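Local atomic coordinates of antibiotic biosynthesis monooxygenase (Thermus thermophilus, PDB entry 1IUJ), a protein that is of unconfirmed function but belongs to the antibiotic biosynthesis monooxygenase family, may be a monooxygenase, and binds zinc ions. Residues F2-R7 / T54-E59. Residues are numbered along the deposited sequence; the frame is centred on the assembly and turned at random.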
loop_
_atom_site.group_PDB
_atom_site.type_symbol
_atom_site.label_atom_id
_atom_site.label_comp_id
_atom_site.label_asym_id
_atom_site.label_seq_id
_atom_site.Cartn_x
_atom_site.Cartn_y
_atom_site.Cartn_z
ATOM N N PHE B 2 2.118 -6.094 -10.162
ATOM C CA PHE B 2 1.783 -4.689 -10.361
ATOM C C PHE B 2 0.756 -4.325 -9.288
ATOM O O PHE B 2 -0.135 -5.119 -8.996
ATOM C CB PHE B 2 1.225 -4.508 -11.778
ATOM C CG PHE B 2 0.648 -3.146 -12.066
ATOM C CD1 PHE B 2 1.473 -2.097 -12.488
ATOM C CD2 PHE B 2 -0.721 -2.936 -11.995
ATOM C CE1 PHE B 2 0.945 -0.830 -12.793
ATOM C CE2 PHE B 2 -1.297 -1.657 -12.304
ATOM C CZ PHE B 2 -0.450 -0.605 -12.710
ATOM N N VAL B 3 0.921 -3.177 -8.642
ATOM C CA VAL B 3 0.031 -2.801 -7.549
ATOM C C VAL B 3 -0.553 -1.424 -7.798
ATOM O O VAL B 3 0.185 -0.481 -8.172
ATOM C CB VAL B 3 0.808 -2.780 -6.192
ATOM C CG1 VAL B 3 -0.043 -2.259 -5.064
ATOM C CG2 VAL B 3 1.360 -4.150 -5.872
ATOM N N THR B 4 -1.849 -1.297 -7.548
ATOM C CA THR B 4 -2.495 0.025 -7.503
ATOM C C THR B 4 -2.903 0.367 -6.084
ATOM O O THR B 4 -3.265 -0.518 -5.304
ATOM C CB THR B 4 -3.732 0.133 -8.404
ATOM O OG1 THR B 4 -4.703 -0.860 -8.026
ATOM C CG2 THR B 4 -3.402 -0.174 -9.838
ATOM N N MET B 5 -2.780 1.640 -5.750
ATOM C CA MET B 5 -3.308 2.158 -4.490
ATOM C C MET B 5 -4.213 3.328 -4.812
ATOM O O MET B 5 -3.768 4.347 -5.328
ATOM C CB MET B 5 -2.177 2.585 -3.554
ATOM C CG MET B 5 -1.315 1.439 -3.144
ATOM S SD MET B 5 -0.211 1.954 -1.828
ATOM C CE MET B 5 0.727 0.519 -1.770
ATOM N N ASN B 6 -5.506 3.169 -4.529
ATOM C CA ASN B 6 -6.469 4.220 -4.808
ATOM C C ASN B 6 -6.752 4.879 -3.489
ATOM O O ASN B 6 -7.333 4.239 -2.590
ATOM C CB ASN B 6 -7.723 3.600 -5.384
ATOM C CG ASN B 6 -8.596 4.602 -6.155
ATOM O OD1 ASN B 6 -9.680 4.227 -6.644
ATOM N ND2 ASN B 6 -8.152 5.836 -6.282
ATOM N N ARG B 7 -6.293 6.120 -3.357
ATOM C CA ARG B 7 -6.455 6.889 -2.113
ATOM C C ARG B 7 -7.755 7.671 -2.183
ATOM O O ARG B 7 -7.927 8.539 -3.040
ATOM C CB ARG B 7 -5.257 7.835 -1.917
ATOM C CG ARG B 7 -3.870 7.127 -1.989
ATOM C CD ARG B 7 -2.730 8.118 -2.034
ATOM N NE ARG B 7 -2.686 9.007 -0.875
ATOM C CZ ARG B 7 -2.200 8.647 0.315
ATOM N NH1 ARG B 7 -1.715 7.424 0.510
ATOM N NH2 ARG B 7 -2.198 9.519 1.315
ATOM N N THR B 54 -4.639 -3.033 -4.661
ATOM C CA THR B 54 -4.955 -4.187 -5.491
ATOM C C THR B 54 -3.706 -4.700 -6.147
ATOM O O THR B 54 -2.891 -3.907 -6.646
ATOM C CB THR B 54 -5.988 -3.808 -6.536
ATOM O OG1 THR B 54 -7.150 -3.259 -5.893
ATOM C CG2 THR B 54 -6.502 -5.094 -7.278
ATOM N N LEU B 55 -3.508 -6.013 -6.048
ATOM C CA LEU B 55 -2.327 -6.694 -6.578
ATOM C C LEU B 55 -2.711 -7.428 -7.844
ATOM O O LEU B 55 -3.694 -8.172 -7.847
ATOM C CB LEU B 55 -1.809 -7.719 -5.557
ATOM C CG LEU B 55 -0.940 -7.227 -4.401
ATOM C CD1 LEU B 55 -1.667 -6.183 -3.542
ATOM C CD2 LEU B 55 -0.555 -8.479 -3.577
ATOM N N TRP B 56 -1.931 -7.213 -8.897
ATOM C CA TRP B 56 -2.193 -7.786 -10.235
ATOM C C TRP B 56 -0.961 -8.509 -10.765
ATOM O O TRP B 56 0.171 -8.141 -10.455
ATOM C CB TRP B 56 -2.498 -6.615 -11.195
ATOM C CG TRP B 56 -3.832 -5.920 -10.921
ATOM C CD1 TRP B 56 -4.042 -4.719 -10.299
ATOM C CD2 TRP B 56 -5.112 -6.379 -11.349
ATOM N NE1 TRP B 56 -5.389 -4.433 -10.261
ATOM C CE2 TRP B 56 -6.067 -5.430 -10.920
ATOM C CE3 TRP B 56 -5.554 -7.508 -12.055
ATOM C CZ2 TRP B 56 -7.441 -5.591 -11.153
ATOM C CZ3 TRP B 56 -6.923 -7.664 -12.285
ATOM C CH2 TRP B 56 -7.836 -6.709 -11.850
ATOM N N GLU B 57 -1.165 -9.528 -11.614
ATOM C CA GLU B 57 -0.029 -10.210 -12.242
ATOM C C GLU B 57 0.817 -9.276 -13.113
ATOM O O GLU B 57 2.034 -9.462 -13.240
ATOM C CB GLU B 57 -0.564 -11.364 -13.110
ATOM C CG GLU B 57 0.461 -12.304 -13.678
ATOM C CD GLU B 57 0.590 -13.523 -12.799
ATOM O OE1 GLU B 57 1.325 -13.425 -11.793
ATOM O OE2 GLU B 57 -0.072 -14.561 -13.094
ATOM N N SER B 58 0.163 -8.266 -13.704
ATOM C CA SER B 58 0.815 -7.315 -14.592
ATOM C C SER B 58 0.011 -6.059 -14.744
ATOM O O SER B 58 -1.180 -6.050 -14.476
ATOM C CB SER B 58 1.024 -7.919 -15.984
ATOM O OG SER B 58 -0.224 -8.096 -16.670
ATOM N N GLU B 59 0.660 -5.004 -15.236
ATOM C CA GLU B 59 -0.052 -3.795 -15.598
ATOM C C GLU B 59 -1.143 -4.060 -16.666
ATOM O O GLU B 59 -2.230 -3.488 -16.597
ATOM C CB GLU B 59 0.949 -2.724 -16.030
ATOM C CG GLU B 59 0.296 -1.403 -16.412
ATOM C CD GLU B 59 1.305 -0.325 -16.771
ATOM O OE1 GLU B 59 2.540 -0.534 -16.696
ATOM O OE2 GLU B 59 0.831 0.729 -17.170
HETATM O O HOH W 1 -6.767 -2.004 -9.561
HETATM O O HOH W 2 -6.528 -0.468 -6.193
#
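Two neighbouring antiparallel strands of a dimeric alpha-beta barrel (ferredoxin-like) sheet meet here, where strand 50-56 runs out into helix 59-66. F2 pairs with W56 and T4 with T54, both as hydrogen-bonded pairs. The bond from F2 N to W56 O is 2.8 Å long and almost straight, at 175°. V3 and L55 form the non-hydrogen-bonded pair between them. Their side chains lie side by side on the face where V3 packs against L41 of the second subunit.

The tight part is around F2. Its CG stands anti to the backbone N (chi1 172°), which sets the ring against E59, the first residue of the helix. E59 CA sits over one ring face as a CH-pi contact, 3.7 Å from the centroid. The E59 chain runs on extended across the ring, with CG 3.7 Å from F2 CE1. Its carboxylate lies nearly parallel to the ring, 7° apart, and OE1 makes a salt bridge to K44 of the second subunit. S58 caps this helix through OG to A61 N. W56 CD1 lies near the ring plane at the edge of F2.

The T4 end is looser and holds water. T4 OG1 and T54 OG1 share one water. A second water, hydrogen-bonded to T4 OG1, lies in the plane of the W56 ring and accepts from W56 NE1 at 2.9 Å.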